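Local atomic coordinates of endoribonuclease YbeY (Aquifex aeolicus, PDB entry 1OZ9), a protein that probably acts as a zinc-dependent, single-strand-specific endoribonuclease in ribosome quality control and in maturation of the 3' end of 16S rRNA. Residues G116-L121 / K133-L138; E26-L31 / S104-V109; T59-D64 / D68-P73. All coordinates share one frame; numbering follows the deposited sequence.

Contact 1: G116-L121 / K133-L138; sequences GIVHLL and KKFREL
Val118 and His119 both meet the ring of Phe135, where the zinc-motif helix 105-120 of this matrix metalloproteinase-type fold packs against helix 129-147. The two short axes pass 10.3 Å apart, with their N-to-C directions at 133°, so the helices cross about midway between perpendicular and antiparallel.

The aromatic part is an edge-to-face pair. Phe135 presents the CE1-CZ edge to the face of His119, with ring planes at 61° and centroids 4.8 Å apart. CE1 stands over the middle of the imidazole, and its nearest ring atom is His119 CD2 at 3.6 Å. Phe135 CG lies opposite the backbone N (chi1 -176°), which swings the ring across to the neighbouring helix. His119, His115 and His125 are the predicted zinc ligands. The Phe135 ring also meets the other two, edge-to-face in the case of His125, so the phenyl ring lies in the second shell of the predicted site, touching all three imidazoles.

The aliphatic part centres on Val118 CG1, which sits over one face of the phenyl ring in a CH-pi contact, 3.7 Å from the ring centroid. The other methyl meeting is looser: Leu138 CD2, one helical turn on from Phe135, reaches the same Val118 CG1 at 4.2 Å.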
loop_
_atom_site.group_PDB
_atom_site.type_symbol
_atom_site.label_atom_id
_atom_site.label_comp_id
_atom_site.label_asym_id
_atom_site.label_seq_id
_atom_site.Cartn_x
_atom_site.Cartn_y
_atom_site.Cartn_z
ATOM N N GLY A 116 -2.469 -1.371 1.260
ATOM C CA GLY A 116 -2.318 -1.517 -0.188
ATOM C C GLY A 116 -1.782 -2.886 -0.610
ATOM O O GLY A 116 -2.237 -3.480 -1.598
ATOM N N ILE A 117 -0.813 -3.395 0.151
ATOM C CA ILE A 117 -0.205 -4.678 -0.179
ATOM C C ILE A 117 -1.236 -5.774 -0.041
ATOM O O ILE A 117 -1.309 -6.665 -0.892
ATOM C CB ILE A 117 1.012 -4.961 0.698
ATOM C CG1 ILE A 117 2.132 -4.008 0.291
ATOM C CG2 ILE A 117 1.503 -6.439 0.531
ATOM C CD1 ILE A 117 3.339 -4.067 1.180
ATOM N N VAL A 118 -2.008 -5.745 1.035
ATOM C CA VAL A 118 -3.019 -6.781 1.231
ATOM C C VAL A 118 -4.047 -6.782 0.086
ATOM O O VAL A 118 -4.469 -7.849 -0.394
ATOM C CB VAL A 118 -3.728 -6.634 2.615
ATOM C CG1 VAL A 118 -4.867 -7.697 2.774
ATOM C CG2 VAL A 118 -2.669 -6.742 3.752
ATOM N N HIS A 119 -4.432 -5.596 -0.375
ATOM C CA HIS A 119 -5.332 -5.487 -1.520
ATOM C C HIS A 119 -4.677 -6.118 -2.729
ATOM O O HIS A 119 -5.339 -6.768 -3.545
ATOM C CB HIS A 119 -5.607 -4.030 -1.883
ATOM C CG HIS A 119 -6.816 -3.467 -1.225
ATOM N ND1 HIS A 119 -8.093 -3.744 -1.650
ATOM C CD2 HIS A 119 -6.938 -2.638 -0.159
ATOM C CE1 HIS A 119 -8.958 -3.113 -0.873
ATOM N NE2 HIS A 119 -8.280 -2.427 0.036
ATOM N N LEU A 120 -3.377 -5.889 -2.864
ATOM C CA LEU A 120 -2.645 -6.388 -4.034
ATOM C C LEU A 120 -2.579 -7.904 -4.080
ATOM O O LEU A 120 -2.423 -8.490 -5.157
ATOM C CB LEU A 120 -1.201 -5.881 -4.028
ATOM C CG LEU A 120 -0.739 -4.743 -4.907
ATOM C CD1 LEU A 120 0.807 -4.739 -4.924
ATOM C CD2 LEU A 120 -1.265 -4.882 -6.310
ATOM N N LEU A 121 -2.664 -8.532 -2.911
ATOM C CA LEU A 121 -2.643 -9.972 -2.827
ATOM C C LEU A 121 -4.028 -10.543 -3.108
ATOM O O LEU A 121 -4.239 -11.756 -3.017
ATOM C CB LEU A 121 -2.146 -10.441 -1.465
ATOM C CG LEU A 121 -0.690 -10.018 -1.249
ATOM C CD1 LEU A 121 -0.250 -10.463 0.124
ATOM C CD2 LEU A 121 0.232 -10.584 -2.371
ATOM N N LYS A 133 -13.349 -10.030 6.980
ATOM C CA LYS A 133 -12.737 -10.773 8.071
ATOM C C LYS A 133 -11.335 -11.204 7.693
ATOM O O LYS A 133 -10.391 -10.917 8.402
ATOM C CB LYS A 133 -13.550 -12.008 8.422
ATOM C CG LYS A 133 -12.816 -12.997 9.321
ATOM C CD LYS A 133 -13.812 -13.968 9.978
ATOM C CE LYS A 133 -13.136 -15.268 10.410
ATOM N NZ LYS A 133 -14.138 -16.277 10.794
ATOM N N LYS A 134 -11.199 -11.882 6.563
ATOM C CA LYS A 134 -9.867 -12.334 6.163
ATOM C C LYS A 134 -8.942 -11.186 5.834
ATOM O O LYS A 134 -7.737 -11.290 6.060
ATOM C CB LYS A 134 -9.924 -13.306 4.984
ATOM C CG LYS A 134 -10.799 -14.539 5.230
ATOM C CD LYS A 134 -10.293 -15.398 6.391
ATOM C CE LYS A 134 -8.895 -15.971 6.119
ATOM N NZ LYS A 134 -8.724 -17.255 6.889
ATOM N N PHE A 135 -9.478 -10.095 5.290
ATOM C CA PHE A 135 -8.639 -8.952 4.955
ATOM C C PHE A 135 -8.030 -8.376 6.231
ATOM O O PHE A 135 -6.823 -8.143 6.325
ATOM C CB PHE A 135 -9.459 -7.861 4.256
ATOM C CG PHE A 135 -8.631 -6.687 3.791
ATOM C CD1 PHE A 135 -8.320 -6.516 2.435
ATOM C CD2 PHE A 135 -8.162 -5.757 4.696
ATOM C CE1 PHE A 135 -7.568 -5.433 2.001
ATOM C CE2 PHE A 135 -7.369 -4.678 4.261
ATOM C CZ PHE A 135 -7.078 -4.519 2.926
ATOM N N ARG A 136 -8.896 -8.119 7.201
ATOM C CA ARG A 136 -8.470 -7.517 8.453
ATOM C C ARG A 136 -7.550 -8.417 9.256
ATOM O O ARG A 136 -6.572 -7.940 9.765
ATOM C CB ARG A 136 -9.679 -7.113 9.308
ATOM C CG ARG A 136 -10.468 -5.930 8.733
ATOM C CD ARG A 136 -9.663 -4.669 8.362
ATOM N NE ARG A 136 -10.582 -3.581 8.004
ATOM C CZ ARG A 136 -10.260 -2.470 7.333
ATOM N NH1 ARG A 136 -9.019 -2.259 6.928
ATOM N NH2 ARG A 136 -11.209 -1.558 7.080
ATOM N N GLU A 137 -7.859 -9.704 9.380
ATOM C CA GLU A 137 -6.907 -10.599 10.049
ATOM C C GLU A 137 -5.486 -10.501 9.407
ATOM O O GLU A 137 -4.492 -10.340 10.113
ATOM C CB GLU A 137 -7.444 -12.038 10.092
ATOM C CG GLU A 137 -8.724 -12.173 10.929
ATOM C CD GLU A 137 -9.231 -13.601 11.053
ATOM O OE1 GLU A 137 -8.869 -14.422 10.166
ATOM O OE2 GLU A 137 -9.982 -13.897 12.034
ATOM N N LEU A 138 -5.392 -10.501 8.075
ATOM C CA LEU A 138 -4.072 -10.430 7.429
ATOM C C LEU A 138 -3.381 -9.085 7.649
ATOM O O LEU A 138 -2.183 -8.994 7.925
ATOM C CB LEU A 138 -4.183 -10.710 5.926
ATOM C CG LEU A 138 -2.839 -11.017 5.278
ATOM C CD1 LEU A 138 -2.249 -12.230 6.007
ATOM C CD2 LEU A 138 -3.027 -11.327 3.802
#

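Contact 2: E26-L31 / S104-V109; sequences EKWAEL and SLEEEV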
loop_
_atom_site.group_PDB
_atom_site.type_symbol
_atom_site.label_atom_id
_atom_site.label_comp_id
_atom_site.label_asym_id
_atom_site.label_seq_id
_atom_site.Cartn_x
_atom_site.Cartn_y
_atom_site.Cartn_z
ATOM N N GLU A 26 10.736 2.026 2.074
ATOM C CA GLU A 26 11.284 0.803 1.492
ATOM C C GLU A 26 11.327 -0.331 2.529
ATOM O O GLU A 26 10.914 -1.475 2.236
ATOM C CB GLU A 26 12.689 1.051 0.929
ATOM C CG GLU A 26 13.062 0.068 -0.158
ATOM C CD GLU A 26 14.451 0.317 -0.763
ATOM O OE1 GLU A 26 14.846 1.501 -0.972
ATOM O OE2 GLU A 26 15.137 -0.689 -1.036
ATOM N N LYS A 27 11.844 -0.013 3.721
ATOM C CA LYS A 27 11.930 -0.958 4.833
ATOM C C LYS A 27 10.546 -1.512 5.263
ATOM O O LYS A 27 10.410 -2.736 5.401
ATOM C CB LYS A 27 12.732 -0.394 6.024
ATOM C CG LYS A 27 12.481 -1.096 7.400
ATOM C CD LYS A 27 13.276 -0.452 8.553
ATOM C CE LYS A 27 12.568 -0.561 9.938
ATOM N NZ LYS A 27 13.231 -1.492 10.933
ATOM N N TRP A 28 9.544 -0.647 5.462
ATOM C CA TRP A 28 8.193 -1.108 5.817
ATOM C C TRP A 28 7.675 -2.079 4.760
ATOM O O TRP A 28 7.135 -3.137 5.082
ATOM C CB TRP A 28 7.200 0.057 5.913
ATOM C CG TRP A 28 7.463 0.927 7.094
ATOM C CD1 TRP A 28 7.972 0.549 8.289
ATOM C CD2 TRP A 28 7.239 2.320 7.176
ATOM N NE1 TRP A 28 8.049 1.626 9.144
ATOM C CE2 TRP A 28 7.632 2.737 8.468
ATOM C CE3 TRP A 28 6.744 3.273 6.288
ATOM C CZ2 TRP A 28 7.550 4.061 8.886
ATOM C CZ3 TRP A 28 6.653 4.587 6.719
ATOM C CH2 TRP A 28 7.058 4.964 7.996
ATOM N N ALA A 29 7.845 -1.700 3.496
ATOM C CA ALA A 29 7.388 -2.547 2.402
ATOM C C ALA A 29 8.127 -3.898 2.395
ATOM O O ALA A 29 7.475 -4.953 2.240
ATOM C CB ALA A 29 7.524 -1.836 1.071
ATOM N N GLU A 30 9.451 -3.875 2.569
ATOM C CA GLU A 30 10.223 -5.122 2.615
ATOM C C GLU A 30 9.831 -5.983 3.821
ATOM O O GLU A 30 9.690 -7.224 3.694
ATOM C CB GLU A 30 11.740 -4.851 2.615
ATOM C CG GLU A 30 12.228 -4.228 1.301
ATOM C CD GLU A 30 13.714 -3.929 1.316
ATOM O OE1 GLU A 30 14.263 -3.728 2.423
ATOM O OE2 GLU A 30 14.336 -3.912 0.227
ATOM N N LEU A 31 9.611 -5.345 4.971
ATOM C CA LEU A 31 9.212 -6.093 6.143
ATOM C C LEU A 31 7.822 -6.713 5.950
ATOM O O LEU A 31 7.577 -7.813 6.414
ATOM C CB LEU A 31 9.203 -5.233 7.395
ATOM C CG LEU A 31 10.584 -4.840 7.916
ATOM C CD1 LEU A 31 10.422 -3.795 9.028
ATOM C CD2 LEU A 31 11.426 -6.065 8.369
ATOM N N SER A 104 0.904 9.954 13.759
ATOM C CA SER A 104 1.856 10.599 12.856
ATOM C C SER A 104 1.605 10.298 11.380
ATOM O O SER A 104 0.929 9.336 11.030
ATOM C CB SER A 104 3.288 10.227 13.235
ATOM O OG SER A 104 3.569 8.882 12.881
ATOM N N LEU A 105 2.142 11.150 10.516
ATOM C CA LEU A 105 2.090 10.892 9.080
ATOM C C LEU A 105 2.797 9.571 8.758
ATOM O O LEU A 105 2.322 8.759 7.924
ATOM C CB LEU A 105 2.731 12.038 8.299
ATOM C CG LEU A 105 2.898 11.786 6.791
ATOM C CD1 LEU A 105 1.552 11.601 6.164
ATOM C CD2 LEU A 105 3.600 12.983 6.144
ATOM N N GLU A 106 3.925 9.342 9.424
ATOM C CA GLU A 106 4.678 8.108 9.181
ATOM C C GLU A 106 3.818 6.929 9.544
ATOM O O GLU A 106 3.784 5.950 8.815
ATOM C CB GLU A 106 5.978 8.035 9.983
ATOM C CG GLU A 106 6.989 9.066 9.540
ATOM C CD GLU A 106 8.394 8.829 10.077
ATOM O OE1 GLU A 106 8.662 7.768 10.691
ATOM O OE2 GLU A 106 9.236 9.727 9.883
ATOM N N GLU A 107 3.116 7.023 10.671
ATOM C CA GLU A 107 2.267 5.913 11.062
ATOM C C GLU A 107 1.163 5.690 10.020
ATOM O O GLU A 107 0.862 4.541 9.671
ATOM C CB GLU A 107 1.675 6.120 12.455
ATOM C CG GLU A 107 0.710 5.009 12.869
ATOM C CD GLU A 107 1.381 3.652 13.125
ATOM O OE1 GLU A 107 2.562 3.607 13.542
ATOM O OE2 GLU A 107 0.711 2.610 12.917
ATOM N N GLU A 108 0.592 6.769 9.492
ATOM C CA GLU A 108 -0.488 6.636 8.509
ATOM C C GLU A 108 0.039 6.059 7.192
ATOM O O GLU A 108 -0.592 5.189 6.557
ATOM C CB GLU A 108 -1.210 7.980 8.290
ATOM C CG GLU A 108 -2.387 7.926 7.299
ATOM C CD GLU A 108 -3.555 7.060 7.784
ATOM O OE1 GLU A 108 -3.570 6.642 8.977
ATOM O OE2 GLU A 108 -4.474 6.799 6.964
ATOM N N VAL A 109 1.210 6.525 6.772
ATOM C CA VAL A 109 1.770 5.992 5.546
ATOM C C VAL A 109 2.112 4.504 5.666
ATOM O O VAL A 109 1.887 3.724 4.742
ATOM C CB VAL A 109 2.974 6.831 5.097
ATOM C CG1 VAL A 109 3.707 6.128 3.940
ATOM C CG2 VAL A 109 2.449 8.225 4.691
#
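Trp28 carries this contact from the side of helix 22-35, its six-membered ring lying against Glu106 and Val109 near the start of helix 105-120. Residues 26-31 divide their side chains between two neighbours. Glu26 comes first and rests on Val11 and Val13 of the outer strand 10-15. Trp28 then turns toward residues 104-109. With CG beside the backbone N and opposite the carbonyl carbon (chi1 -70°), the indole extends across the gap between the helices, bridging a CA-CA separation of 9.6 Å from Val109.

The far end of the indole does the touching. Trp28 CH2 lies 3.5 Å from the carbonyl oxygen Glu106 O and 3.8 Å from Glu106 CB, while Trp28 CZ3 meets Val109 CG1 at 4.3 Å. The tryptophan and glutamate side chains cross at about a right angle. Val20, Lys110 and Ile113 also pack on Trp28. Further along, Ala29 and Glu30 turn back to Val11 of the sheet.

The facing helix start is fixed by its own polar bonds. Ser104 is the N-cap, its OG accepting from Glu107 N at 2.9 Å with an N-H...O angle of 156°. The carboxylate of Glu106 is engaged by Lys24 in a salt bridge through OE1, and Glu107 pairs with Lys110 and Arg111.

No hydrogen bond joins 26-31 to 104-109, so one aromatic side chain makes the join by van der Waals packing, with the ionic ends of the glutamates directed to other partners.

Contact 3: T59-D64 / D68-P73; sequences TYRKKD and DVLSFP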
loop_
_atom_site.group_PDB
_atom_site.type_symbol
_atom_site.label_atom_id
_atom_site.label_comp_id
_atom_site.label_asym_id
_atom_site.label_seq_id
_atom_site.Cartn_x
_atom_site.Cartn_y
_atom_site.Cartn_z
ATOM N N THR A 59 -9.803 7.261 -13.543
ATOM C CA THR A 59 -9.495 6.389 -14.665
ATOM C C THR A 59 -9.741 4.910 -14.352
ATOM O O THR A 59 -10.370 4.181 -15.141
ATOM C CB THR A 59 -8.024 6.614 -15.085
ATOM O OG1 THR A 59 -7.919 7.862 -15.785
ATOM C CG2 THR A 59 -7.584 5.580 -16.113
ATOM N N TYR A 60 -9.283 4.488 -13.182
ATOM C CA TYR A 60 -9.324 3.080 -12.808
ATOM C C TYR A 60 -10.483 2.604 -11.922
ATOM O O TYR A 60 -10.682 1.396 -11.755
ATOM C CB TYR A 60 -7.993 2.703 -12.153
ATOM C CG TYR A 60 -6.853 2.775 -13.141
ATOM C CD1 TYR A 60 -5.866 3.746 -13.034
ATOM C CD2 TYR A 60 -6.799 1.906 -14.223
ATOM C CE1 TYR A 60 -4.831 3.823 -13.958
ATOM C CE2 TYR A 60 -5.773 1.980 -15.158
ATOM C CZ TYR A 60 -4.788 2.937 -15.010
ATOM O OH TYR A 60 -3.768 3.006 -15.930
ATOM N N ARG A 61 -11.217 3.522 -11.317
ATOM C CA ARG A 61 -12.286 3.102 -10.427
ATOM C C ARG A 61 -13.553 3.873 -10.708
ATOM O O ARG A 61 -14.561 3.676 -10.054
ATOM C CB ARG A 61 -11.873 3.264 -8.960
ATOM C CG ARG A 61 -10.711 2.350 -8.545
ATOM C CD ARG A 61 -10.748 1.899 -7.096
ATOM N NE ARG A 61 -9.575 1.119 -6.685
ATOM C CZ ARG A 61 -9.213 0.970 -5.404
ATOM N NH1 ARG A 61 -9.944 1.537 -4.451
ATOM N NH2 ARG A 61 -8.123 0.275 -5.071
ATOM N N LYS A 62 -13.479 4.754 -11.690
ATOM C CA LYS A 62 -14.604 5.589 -12.051
ATOM C C LYS A 62 -15.124 6.362 -10.845
ATOM O O LYS A 62 -16.326 6.507 -10.663
ATOM C CB LYS A 62 -15.710 4.749 -12.697
ATOM C CG LYS A 62 -15.213 3.927 -13.884
ATOM C CD LYS A 62 -16.368 3.333 -14.667
ATOM C CE LYS A 62 -15.885 2.628 -15.932
ATOM N NZ LYS A 62 -17.047 2.280 -16.788
ATOM N N LYS A 63 -14.204 6.862 -10.028
ATOM C CA LYS A 63 -14.557 7.693 -8.880
ATOM C C LYS A 63 -13.732 8.972 -8.945
ATOM O O LYS A 63 -12.532 8.983 -8.637
ATOM C CB LYS A 63 -14.325 6.943 -7.563
ATOM C CG LYS A 63 -15.424 5.909 -7.268
ATOM C CD LYS A 63 -15.027 4.942 -6.138
ATOM C CE LYS A 63 -16.222 4.055 -5.708
ATOM N NZ LYS A 63 -15.791 3.041 -4.688
ATOM N N ASP A 64 -14.385 10.048 -9.362
ATOM C CA ASP A 64 -13.718 11.333 -9.545
ATOM C C ASP A 64 -13.516 12.074 -8.232
ATOM O O ASP A 64 -14.203 13.046 -7.939
ATOM C CB ASP A 64 -14.500 12.194 -10.543
ATOM C CG ASP A 64 -13.727 13.419 -10.993
ATOM O OD1 ASP A 64 -12.551 13.573 -10.605
ATOM O OD2 ASP A 64 -14.224 14.281 -11.736
ATOM N N ASP A 68 -7.017 7.832 -0.196
ATOM C CA ASP A 68 -5.736 7.614 0.492
ATOM C C ASP A 68 -4.777 6.635 -0.203
ATOM O O ASP A 68 -3.548 6.888 -0.313
ATOM C CB ASP A 68 -5.954 7.178 1.939
ATOM C CG ASP A 68 -6.959 6.030 2.087
ATOM O OD1 ASP A 68 -7.492 5.484 1.069
ATOM O OD2 ASP A 68 -7.309 5.647 3.240
ATOM N N VAL A 69 -5.311 5.520 -0.680
ATOM C CA VAL A 69 -4.431 4.539 -1.303
ATOM C C VAL A 69 -5.174 3.773 -2.406
ATOM O O VAL A 69 -6.360 3.467 -2.270
ATOM C CB VAL A 69 -3.911 3.539 -0.219
ATOM C CG1 VAL A 69 -5.094 2.815 0.511
ATOM C CG2 VAL A 69 -2.842 2.528 -0.765
ATOM N N LEU A 70 -4.468 3.455 -3.485
ATOM C CA LEU A 70 -5.011 2.606 -4.522
ATOM C C LEU A 70 -3.991 1.515 -4.823
ATOM O O LEU A 70 -2.778 1.764 -4.770
ATOM C CB LEU A 70 -5.326 3.408 -5.772
ATOM C CG LEU A 70 -6.515 4.385 -5.658
ATOM C CD1 LEU A 70 -6.602 5.209 -6.927
ATOM C CD2 LEU A 70 -7.840 3.675 -5.457
ATOM N N SER A 71 -4.456 0.313 -5.124
ATOM C CA SER A 71 -3.519 -0.750 -5.487
ATOM C C SER A 71 -3.810 -1.266 -6.901
ATOM O O SER A 71 -4.982 -1.448 -7.274
ATOM C CB SER A 71 -3.670 -1.895 -4.481
ATOM O OG SER A 71 -4.927 -2.505 -4.777
ATOM N N PHE A 72 -2.763 -1.519 -7.689
ATOM C CA PHE A 72 -2.929 -1.929 -9.085
ATOM C C PHE A 72 -2.170 -3.222 -9.374
ATOM O O PHE A 72 -0.954 -3.187 -9.507
ATOM C CB PHE A 72 -2.379 -0.840 -10.021
ATOM C CG PHE A 72 -2.999 0.515 -9.802
ATOM C CD1 PHE A 72 -2.412 1.430 -8.959
ATOM C CD2 PHE A 72 -4.191 0.841 -10.391
ATOM C CE1 PHE A 72 -3.007 2.666 -8.721
ATOM C CE2 PHE A 72 -4.781 2.090 -10.167
ATOM C CZ PHE A 72 -4.176 2.997 -9.349
ATOM N N PRO A 73 -2.861 -4.356 -9.464
ATOM C CA PRO A 73 -2.184 -5.628 -9.760
ATOM C C PRO A 73 -1.656 -5.697 -11.170
ATOM O O PRO A 73 -2.289 -5.206 -12.108
ATOM C CB PRO A 73 -3.302 -6.665 -9.593
ATOM C CG PRO A 73 -4.552 -5.898 -9.936
ATOM C CD PRO A 73 -4.310 -4.543 -9.247
#
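Residues 68-73, which receive Tyr60 and Arg61, start with a weak polar bond: Val69 N donates to Asp68 OD1 at 2.8 Å, bent to 128°. The contact brings the C-terminal end of helix 50-61 against strand 69-78, an edge strand of the sheet. Lys62, the first residue to leave helical geometry, does so with a positive phi.

The clearest evidence of packing is an offset edge-to-face pair. Tyr60 CG lies beside its backbone N and opposite the carbonyl carbon (chi1 -66°), which puts the ring toward Phe72. Phe72 turns the edge carrying CE2 to the face of Tyr60, the planes standing at 67° and the centroids 5.2 Å apart. Phe72 CE2 approaches Tyr60 CD1 to 3.5 Å and Tyr60 CG to 3.7 Å, while Tyr60 CB lies near the plane of the phenyl ring at its edge. The opposite face of the tyrosine is covered by Thr59 CG2, 3.8 Å above its plane, so the phenol is held between a methyl and a ring edge.

Beside this pair, Leu70 CD2 lies over one face of the Arg61 guanidinium, but so close that the detail is doubtful. Arg61 NH2 also lies 3.7 Å from Ser71 N, without a hydrogen bond. Leu70 packs in addition on Ile53 and Asn57 of helix 50-61.

Along one edge the strand is hydrogen-bonded to strand 81-90, with Leu70 joined to Val88 and Phe72 to Asp86 through the backbone, while the helix end covers the face bearing Leu70 and Phe72. The helix end is therefore joined to this edge strand by side-chain packing, without cross-segment hydrogen bonds, largely at the surface.

How the contacts relate
Contacts 1 and 2 share helix 105-120, and contact 3 packs against its C-terminal end. Contact 2 engages the N-terminal end of this helix and contact 1 the last turn, their centres 16 Å apart and their nearest atoms about 4 Å. Contact 3 touches contact 1 directly: Ser71 OG lies 3.3 Å from His119 CB, and Pro73 N is 3.6 Å from Leu120 CD2. Edge strand 69-78 thus runs beside the predicted zinc site, with contact 1 supplying His119 itself. Contact 2 is more remote, the side chain of Val109 standing about 10 Å from that of His115. Contacts 2 and 3, 20 Å apart between centres, lie on opposite sides of the chain's centre and do not touch.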